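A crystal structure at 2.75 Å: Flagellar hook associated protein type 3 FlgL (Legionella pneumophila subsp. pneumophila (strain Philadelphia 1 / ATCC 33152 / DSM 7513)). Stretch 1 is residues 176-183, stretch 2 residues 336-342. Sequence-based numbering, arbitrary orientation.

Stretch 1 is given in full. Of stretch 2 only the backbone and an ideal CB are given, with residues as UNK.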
# COMPACT_ATOMS: atom_id res chain seq x y z
N ASN A 176 7.00 -10.33 16.14
CA ASN A 176 6.17 -10.88 15.07
C ASN A 176 5.76 -9.79 14.13
O ASN A 176 5.94 -8.60 14.39
CB ASN A 176 4.91 -11.56 15.64
CG ASN A 176 3.96 -10.59 16.30
OD1 ASN A 176 4.31 -9.85 17.20
ND2 ASN A 176 2.72 -10.63 15.88
N ASP A 177 5.21 -10.22 13.00
CA ASP A 177 4.49 -9.32 12.10
C ASP A 177 3.09 -9.90 11.88
O ASP A 177 2.81 -11.02 12.31
CB ASP A 177 5.23 -9.17 10.78
CG ASP A 177 6.60 -8.54 10.93
OD1 ASP A 177 7.57 -9.28 11.20
OD2 ASP A 177 6.72 -7.30 10.73
N THR A 178 2.21 -9.13 11.24
CA THR A 178 0.84 -9.58 11.07
C THR A 178 0.39 -9.59 9.62
O THR A 178 0.82 -8.77 8.81
CB THR A 178 -0.15 -8.78 11.96
OG1 THR A 178 -0.26 -7.42 11.51
CG2 THR A 178 0.32 -8.82 13.39
N GLY A 179 -0.50 -10.53 9.32
CA GLY A 179 -0.86 -10.89 7.95
C GLY A 179 -1.44 -9.75 7.16
O GLY A 179 -1.25 -9.68 5.94
N ASP A 180 -2.13 -8.85 7.85
CA ASP A 180 -2.71 -7.68 7.20
C ASP A 180 -1.58 -6.81 6.66
O ASP A 180 -1.66 -6.29 5.56
CB ASP A 180 -3.59 -6.87 8.16
CG ASP A 180 -2.77 -6.17 9.24
OD1 ASP A 180 -2.06 -6.88 10.00
OD2 ASP A 180 -2.83 -4.91 9.32
N ASN A 181 -0.49 -6.70 7.41
CA ASN A 181 0.66 -5.99 6.88
C ASN A 181 1.44 -6.80 5.85
O ASN A 181 1.78 -6.28 4.81
CB ASN A 181 1.61 -5.53 7.99
CG ASN A 181 2.67 -4.61 7.47
OD1 ASN A 181 2.40 -3.68 6.72
ND2 ASN A 181 3.89 -4.89 7.83
N VAL A 182 1.70 -8.08 6.11
CA VAL A 182 2.60 -8.83 5.22
C VAL A 182 1.96 -9.24 3.90
O VAL A 182 2.57 -9.07 2.86
CB VAL A 182 3.16 -10.08 5.90
CG1 VAL A 182 4.02 -10.85 4.92
CG2 VAL A 182 3.96 -9.70 7.13
N PHE A 183 0.73 -9.72 3.94
CA PHE A 183 0.09 -10.33 2.79
C PHE A 183 -1.09 -9.60 2.17
O PHE A 183 -1.34 -9.79 0.99
CB PHE A 183 -0.37 -11.73 3.18
CG PHE A 183 0.75 -12.65 3.58
CD1 PHE A 183 1.49 -13.30 2.63
CD2 PHE A 183 1.04 -12.87 4.91
CE1 PHE A 183 2.53 -14.14 3.00
CE2 PHE A 183 2.06 -13.72 5.29
CZ PHE A 183 2.81 -14.36 4.34
N UNK A 336 8.57 -6.25 -3.47
CA UNK A 336 9.19 -5.15 -2.75
C UNK A 336 8.68 -5.04 -1.32
O UNK A 336 9.44 -4.83 -0.36
CB UNK A 336 8.94 -3.83 -3.49
N UNK A 337 7.38 -5.21 -1.16
CA UNK A 337 6.77 -5.00 0.12
C UNK A 337 7.31 -5.98 1.13
O UNK A 337 7.52 -5.65 2.30
CB UNK A 337 5.25 -5.11 0.02
N UNK A 338 7.54 -7.20 0.70
CA UNK A 338 8.05 -8.23 1.59
C UNK A 338 9.50 -7.97 1.94
O UNK A 338 9.87 -8.03 3.11
CB UNK A 338 7.90 -9.61 0.95
N UNK A 339 10.32 -7.67 0.95
CA UNK A 339 11.66 -7.21 1.24
C UNK A 339 11.69 -6.11 2.32
O UNK A 339 12.65 -6.05 3.09
CB UNK A 339 12.31 -6.70 -0.05
N UNK A 340 10.68 -5.24 2.39
CA UNK A 340 10.72 -4.17 3.39
C UNK A 340 10.39 -4.76 4.74
O UNK A 340 10.95 -4.35 5.75
CB UNK A 340 9.75 -3.04 3.04
N UNK A 341 9.50 -5.75 4.76
CA UNK A 341 9.26 -6.48 6.00
C UNK A 341 10.53 -7.20 6.40
O UNK A 341 10.87 -7.20 7.55
CB UNK A 341 8.10 -7.47 5.85
N UNK A 342 11.25 -7.79 5.45
CA UNK A 342 12.55 -8.41 5.78
C UNK A 342 13.55 -7.40 6.29
O UNK A 342 14.24 -7.67 7.26
CB UNK A 342 13.13 -9.12 4.56

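Stretch 2 is one helical run. Its axis comes within 10.0 Å of the axis of helix 179-183, and the two N-to-C directions differ by 126°.

Position 336 has helical angles (-62/-42). Its ideal CB has nothing of stretch 1 within 5.5 Å, and there is room for one. Stretch 1 sets no demand, so many residues would suit. The deposited residue is Gly336. Its O accepts a backbone hydrogen bond from the N of position 340.

Position 337 points its CA-to-CB bond toward stretch 1, but no atom lies within 5.5 Å of the ideal CB. A side chain must therefore reach out. What it would meet are the carbonyl oxygens of Asn181 and Val182. In the visible part of their helix, neither accepts a backbone bond. A long or ring-bearing donor is favoured: His, Gln, Lys or Arg could all be considered. The residue is His337, with chi1 t. Its NE2 donates to Asn181 O in a very short hydrogen bond of 2.5 Å, at an N-H...O angle of 141°. The ring presents its edge to both carbonyl oxygens, and Val182 O lies 3.2 Å from His337 CD2. NE2 must carry a proton to serve as this donor.

Position 338 points sideways. Its CA is 6.6 Å from the CA of Val182, the nearest pairing between the backbones. A medium or long apolar side chain could turn back toward that residue; Leu, Ile or Met would do. The residue is Ile338, chi1 m and chi2 t. Its end comes nearer than its CB, with Ile338 CG1 4.4 Å from Val182 O.

Position 339 is out of reach, so stretch 1 does not select among side chains. It is Leu339.

Position 340 is also out of reach of stretch 1. A small or polar residue is possible, among many. It is Ser340, whose OG donates to the His337 O of the preceding turn at 2.7 Å.

Position 341 points toward stretch 1. Its ideal CB is 4.9 Å from Val182 CG2, 5.1 Å from Asp177 OD2 and 5.3 Å from Asn181 ND2. The methyl favours a compact apolar group, while the polar atoms would also admit Thr or Ser. The residue is Val341, chi1 t. Val341 CG1 packs on Val182 CG2 at 4.2 Å and lies 3.9 Å from Asp177 OD2. Val341 CG2 lies 4.1 Å from Asn181 ND2.

Position 342 points away, which leaves the choice wide. It is Gln342, with NE2 hydrogen-bonded elsewhere in the structure.

Stretch 2 336-342: GHILSVQ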
# COMPACT_ATOMS: atom_id res chain seq x y z
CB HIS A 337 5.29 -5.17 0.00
CG HIS A 337 4.62 -5.27 1.32
ND1 HIS A 337 4.63 -4.24 2.23
CD2 HIS A 337 3.94 -6.29 1.90
CE1 HIS A 337 3.97 -4.62 3.31
NE2 HIS A 337 3.55 -5.86 3.14
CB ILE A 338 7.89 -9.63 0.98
CG1 ILE A 338 6.42 -10.00 1.03
CG2 ILE A 338 8.67 -10.67 1.76
CD1 ILE A 338 6.21 -11.39 0.53
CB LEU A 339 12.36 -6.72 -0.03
CG LEU A 339 13.79 -6.19 0.15
CD1 LEU A 339 14.73 -7.24 0.75
CD2 LEU A 339 14.33 -5.71 -1.19
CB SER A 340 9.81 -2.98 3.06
OG SER A 340 8.43 -3.25 3.28
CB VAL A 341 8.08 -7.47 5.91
CG1 VAL A 341 7.93 -8.24 7.19
CG2 VAL A 341 6.78 -6.74 5.62
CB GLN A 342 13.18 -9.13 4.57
CG GLN A 342 12.45 -10.39 4.16
CD GLN A 342 12.99 -10.93 2.88
OE1 GLN A 342 13.02 -10.23 1.87
NE2 GLN A 342 13.41 -12.18 2.90
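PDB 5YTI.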